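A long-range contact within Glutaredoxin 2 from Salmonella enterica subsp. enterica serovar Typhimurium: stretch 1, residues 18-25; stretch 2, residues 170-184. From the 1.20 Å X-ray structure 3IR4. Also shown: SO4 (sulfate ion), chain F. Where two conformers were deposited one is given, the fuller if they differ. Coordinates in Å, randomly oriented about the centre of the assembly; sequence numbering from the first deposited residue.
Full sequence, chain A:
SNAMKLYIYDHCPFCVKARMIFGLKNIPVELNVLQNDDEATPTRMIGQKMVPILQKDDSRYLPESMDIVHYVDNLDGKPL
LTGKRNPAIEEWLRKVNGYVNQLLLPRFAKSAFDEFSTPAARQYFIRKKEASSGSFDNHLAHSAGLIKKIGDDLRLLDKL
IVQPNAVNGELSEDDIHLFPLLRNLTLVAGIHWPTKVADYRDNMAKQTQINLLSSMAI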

# COMPACT_ATOMS: atom_id res chain seq x y z
N ALA A 18 -0.14 -6.71 2.87
CA ALA A 18 0.13 -8.15 2.88
C ALA A 18 1.62 -8.46 2.84
O ALA A 18 2.03 -9.48 3.36
N ARG A 19 2.43 -7.60 2.25
CA ARG A 19 3.87 -7.77 2.20
C ARG A 19 4.58 -7.36 3.48
O ARG A 19 5.70 -7.80 3.73
N MSE A 20 3.98 -6.47 4.26
CA MSE A 20 4.70 -5.89 5.39
C MSE A 20 5.21 -6.87 6.44
O MSE A 20 6.32 -6.75 6.88
N ILE A 21 4.37 -7.81 6.88
CA ILE A 21 4.78 -8.71 7.96
C ILE A 21 5.92 -9.60 7.48
O ILE A 21 6.80 -9.95 8.27
N PHE A 22 5.90 -10.02 6.21
CA PHE A 22 7.00 -10.82 5.70
C PHE A 22 8.32 -10.08 5.90
O PHE A 22 9.33 -10.65 6.31
N GLY A 23 8.34 -8.80 5.58
CA GLY A 23 9.54 -8.03 5.74
C GLY A 23 9.94 -7.82 7.17
O GLY A 23 11.10 -8.01 7.56
N LEU A 24 8.98 -7.43 7.99
CA LEU A 24 9.26 -7.14 9.39
C LEU A 24 9.77 -8.35 10.17
O LEU A 24 10.54 -8.18 11.11
N LYS A 25 9.29 -9.53 9.82
CA LYS A 25 9.65 -10.78 10.49
C LYS A 25 10.72 -11.57 9.74
O LYS A 25 11.10 -12.65 10.18
N GLU A 170 4.29 0.94 19.92
CA GLU A 170 4.46 -0.50 19.68
C GLU A 170 3.75 -0.77 18.37
O GLU A 170 2.71 -0.19 18.10
N LEU A 171 4.30 -1.66 17.55
CA LEU A 171 3.72 -1.97 16.25
C LEU A 171 2.28 -2.39 16.39
O LEU A 171 1.94 -3.21 17.26
N SER A 172 1.43 -1.86 15.53
CA SER A 172 -0.00 -2.15 15.57
C SER A 172 -0.57 -2.17 14.14
O SER A 172 0.10 -1.82 13.17
N GLU A 173 -1.86 -2.51 14.03
CA GLU A 173 -2.51 -2.48 12.74
C GLU A 173 -2.55 -1.06 12.18
O GLU A 173 -2.71 -0.89 10.96
N ASP A 174 -2.41 -0.01 13.01
CA ASP A 174 -2.32 1.34 12.45
C ASP A 174 -1.11 1.48 11.54
O ASP A 174 -1.17 2.20 10.55
N ASP A 175 -0.01 0.82 11.85
CA ASP A 175 1.17 0.82 10.97
C ASP A 175 0.87 0.15 9.64
O ASP A 175 1.32 0.59 8.57
N ILE A 176 0.13 -0.95 9.71
CA ILE A 176 -0.26 -1.70 8.53
C ILE A 176 -1.10 -0.81 7.61
O ILE A 176 -0.94 -0.83 6.39
N HIS A 177 -2.00 -0.02 8.16
CA HIS A 177 -2.83 0.87 7.34
C HIS A 177 -2.12 2.14 6.92
O HIS A 177 -2.39 2.67 5.83
N LEU A 178 -1.22 2.67 7.74
CA LEU A 178 -0.59 3.94 7.43
C LEU A 178 0.56 3.85 6.41
O LEU A 178 0.65 4.65 5.47
N PHE A 179 1.47 2.91 6.60
CA PHE A 179 2.62 2.82 5.74
C PHE A 179 2.28 2.75 4.23
O PHE A 179 2.90 3.47 3.45
N PRO A 180 1.30 1.93 3.82
CA PRO A 180 1.02 1.86 2.38
C PRO A 180 0.65 3.21 1.78
O PRO A 180 1.02 3.50 0.62
N LEU A 181 -0.14 4.00 2.51
CA LEU A 181 -0.51 5.32 2.04
C LEU A 181 0.73 6.21 1.86
O LEU A 181 0.92 6.86 0.83
N LEU A 182 1.60 6.22 2.87
CA LEU A 182 2.80 7.03 2.79
C LEU A 182 3.72 6.54 1.67
O LEU A 182 4.30 7.35 0.95
N ARG A 183 3.89 5.23 1.57
CA ARG A 183 4.73 4.64 0.52
C ARG A 183 4.26 5.11 -0.85
O ARG A 183 5.04 5.57 -1.69
N ASN A 184 2.71 5.05 -1.17
CA ASN A 184 2.21 5.46 -2.46
C ASN A 184 2.33 6.98 -2.66
O ASN A 184 2.50 7.44 -3.79

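A single selenomethionine supplies more than half of the first stretch's covered surface and is the centre of this contact. Met 20, refined with selenium in place of sulfur, is covered by the second stretch over 108 Å², far more than any other residue here, and it touches Asp 175, Ile 176, Phe 179 and Pro 180, two adjacent pairs one turn apart on helix 173-184. The example illustrates a general principle: where two helices cross at a steep angle, here 108° with axes 10.1 Å apart at their closest, one long, flexible side chain can fill the gap between them.

Met 20 points toward the second helix with chi angles m, t and p. The extended chi2 carries the selenium across the gap, and the final p turn sets the methyl: Met 20 CE lies 3.4 Å from the carbonyl Asp 175 O and 3.6 Å from Phe 179 CB. Met 20 SE lies 3.8 Å from Ile 176 O, 4.1 Å from Ile 176 CD1 and 4.0 Å from Pro 180 CD. It also sits at the edge of the Phe 179 ring, Met 20 SE being 5.2 Å from the ring centroid and 76° off the normal. Pro 180 lacks an amide hydrogen, so its N makes no bond to the preceding turn, and the helix kinks there.

Flanking contacts extend the apolar seam. Ile 21 (m, m) and Ile 176 (m, m) both leave their backbones sideways, yet their ends converge, with Ile 21 CD1 4.2 Å from Ile 176 CD1. One turn beyond Met 20, Leu 24 (m, t) points toward Leu 171 (t, p), in the loop before the second helix, and Leu 24 CD1 meets Leu 171 CD2 at 3.9 Å.

No hydrogen bond crosses the contact. Several polar groups bond within their own stretch or elsewhere in the structure. Ser 172, at the N-cap with chi1 p, accepts from Asp 174 N through Ser 172 OG at 3.1 Å, while Ser 172 N donates to Asp 175 OD2 at 3.0 Å; together these bonds tie the loop to the first turn of the helix. At another point of the interface the two guanidinium groups come close, Arg 19 NH1 lying 4.2 Å from Arg 183 NH2, an approach of like charges, although the Arg 183 nitrogens are hydrogen-bonded elsewhere in the structure. His 177 points away from the first stretch, and His 177 NE2 donates to O3 of a sulfate ion at 2.9 Å, probably a guest from the crystallisation liquor.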

# COMPACT_ATOMS: atom_id res chain seq x y z
CB ALA A 18 -0.56 -8.84 1.73
CB ARG A 19 4.45 -6.93 1.06
CG ARG A 19 4.07 -7.46 -0.29
CD ARG A 19 4.44 -6.49 -1.39
NE ARG A 19 5.89 -6.37 -1.43
CZ ARG A 19 6.57 -5.49 -2.15
NH1 ARG A 19 5.92 -4.61 -2.91
NH2 ARG A 19 7.90 -5.49 -2.11
CB MSE A 20 3.89 -4.79 6.07
CG MSE A 20 3.73 -3.55 5.21
SE MSE A 20 2.54 -2.24 6.00
CE MSE A 20 3.65 -1.65 7.45
CB ILE A 21 3.62 -9.54 8.56
CG1 ILE A 21 2.60 -8.62 9.25
CG2 ILE A 21 4.14 -10.61 9.56
CD1 ILE A 21 3.07 -7.89 10.44
CB PHE A 22 6.80 -11.17 4.23
CG PHE A 22 5.72 -12.17 3.99
CD1 PHE A 22 5.95 -13.53 4.13
CD2 PHE A 22 4.45 -11.75 3.61
CE1 PHE A 22 4.96 -14.45 3.90
CE2 PHE A 22 3.45 -12.69 3.38
CZ PHE A 22 3.72 -14.05 3.51
CB LEU A 24 8.02 -6.57 10.10
CG LEU A 24 7.57 -5.21 9.57
CD1 LEU A 24 6.16 -4.83 10.05
CD2 LEU A 24 8.57 -4.13 9.92
CB LYS A 25 8.43 -11.66 10.71
CG LYS A 25 7.36 -10.98 11.57
CD LYS A 25 6.28 -11.93 12.05
CE LYS A 25 6.67 -12.73 13.27
NZ LYS A 25 5.61 -13.75 13.64
CB GLU A 170 3.79 -1.37 20.76
CG GLU A 170 4.39 -1.36 22.15
CD GLU A 170 3.56 -2.17 23.11
OE1 GLU A 170 3.09 -3.26 22.73
OE2 GLU A 170 3.34 -1.70 24.23
CB LEU A 171 4.50 -3.09 15.57
CG LEU A 171 4.23 -3.25 14.08
CD1 LEU A 171 4.99 -2.19 13.24
CD2 LEU A 171 4.56 -4.68 13.63
CB SER A 172 -0.77 -1.11 16.39
OG SER A 172 -0.86 0.13 15.69
CB GLU A 173 -3.90 -3.10 12.79
CG GLU A 173 -3.91 -4.62 13.00
CD GLU A 173 -3.69 -5.07 14.45
OE1 GLU A 173 -3.59 -4.21 15.37
OE2 GLU A 173 -3.65 -6.30 14.64
CB ASP A 174 -2.29 2.41 13.54
CG ASP A 174 -3.64 2.61 14.23
OD1 ASP A 174 -4.68 2.14 13.72
OD2 ASP A 174 -3.63 3.31 15.28
CB ASP A 175 2.35 0.13 11.64
CG ASP A 175 2.80 0.86 12.87
OD1 ASP A 175 3.36 1.96 12.69
OD2 ASP A 175 2.57 0.39 13.99
CB ILE A 176 -1.01 -2.99 8.90
CG1 ILE A 176 -0.15 -3.90 9.80
CG2 ILE A 176 -1.47 -3.69 7.65
CD1 ILE A 176 1.12 -4.45 9.16
CB HIS A 177 -4.15 1.20 8.05
CG HIS A 177 -5.03 0.02 8.22
ND1 HIS A 177 -5.49 -0.73 7.17
CD2 HIS A 177 -5.50 -0.57 9.35
CE1 HIS A 177 -6.24 -1.71 7.64
NE2 HIS A 177 -6.26 -1.63 8.96
CB LEU A 178 -0.06 4.60 8.73
CG LEU A 178 0.71 5.89 8.57
CD1 LEU A 178 -0.17 6.99 7.90
CD2 LEU A 178 1.25 6.34 9.91
CB PHE A 179 3.60 1.72 6.14
CG PHE A 179 4.73 1.57 5.17
CD1 PHE A 179 5.71 2.56 5.08
CD2 PHE A 179 4.77 0.52 4.29
CE1 PHE A 179 6.73 2.46 4.18
CE2 PHE A 179 5.81 0.41 3.37
CZ PHE A 179 6.78 1.40 3.31
CB PRO A 180 -0.11 0.85 2.29
CG PRO A 180 0.06 -0.02 3.52
CD PRO A 180 0.52 0.94 4.58
CB LEU A 181 -1.50 5.94 3.03
CG LEU A 181 -1.87 7.39 2.77
CD1 LEU A 181 -2.49 7.57 1.38
CD2 LEU A 181 -2.80 7.88 3.87
CB LEU A 182 3.55 7.08 4.13
CG LEU A 182 2.75 7.58 5.33
CD1 LEU A 182 3.63 7.57 6.57
CD2 LEU A 182 2.18 8.98 5.08
CB ARG A 183 4.68 3.12 0.66
CG ARG A 183 5.58 2.31 -0.27
CD ARG A 183 4.91 1.82 -1.51
NE ARG A 183 5.85 0.97 -2.26
CZ ARG A 183 5.51 0.16 -3.26
NH1 ARG A 183 4.26 0.09 -3.69
NH2 ARG A 183 6.45 -0.58 -3.83
CB ASN A 184 0.84 4.86 -2.68
CG ASN A 184 0.90 3.34 -2.91
OD1 ASN A 184 1.96 2.78 -3.23
ND2 ASN A 184 -0.23 2.67 -2.77
S SO4 F . -9.17 -3.03 10.89
O1 SO4 F . -9.28 -3.47 12.30
O2 SO4 F . -9.20 -1.56 10.93
O3 SO4 F . -7.88 -3.53 10.39
O4 SO4 F . -10.33 -3.53 10.17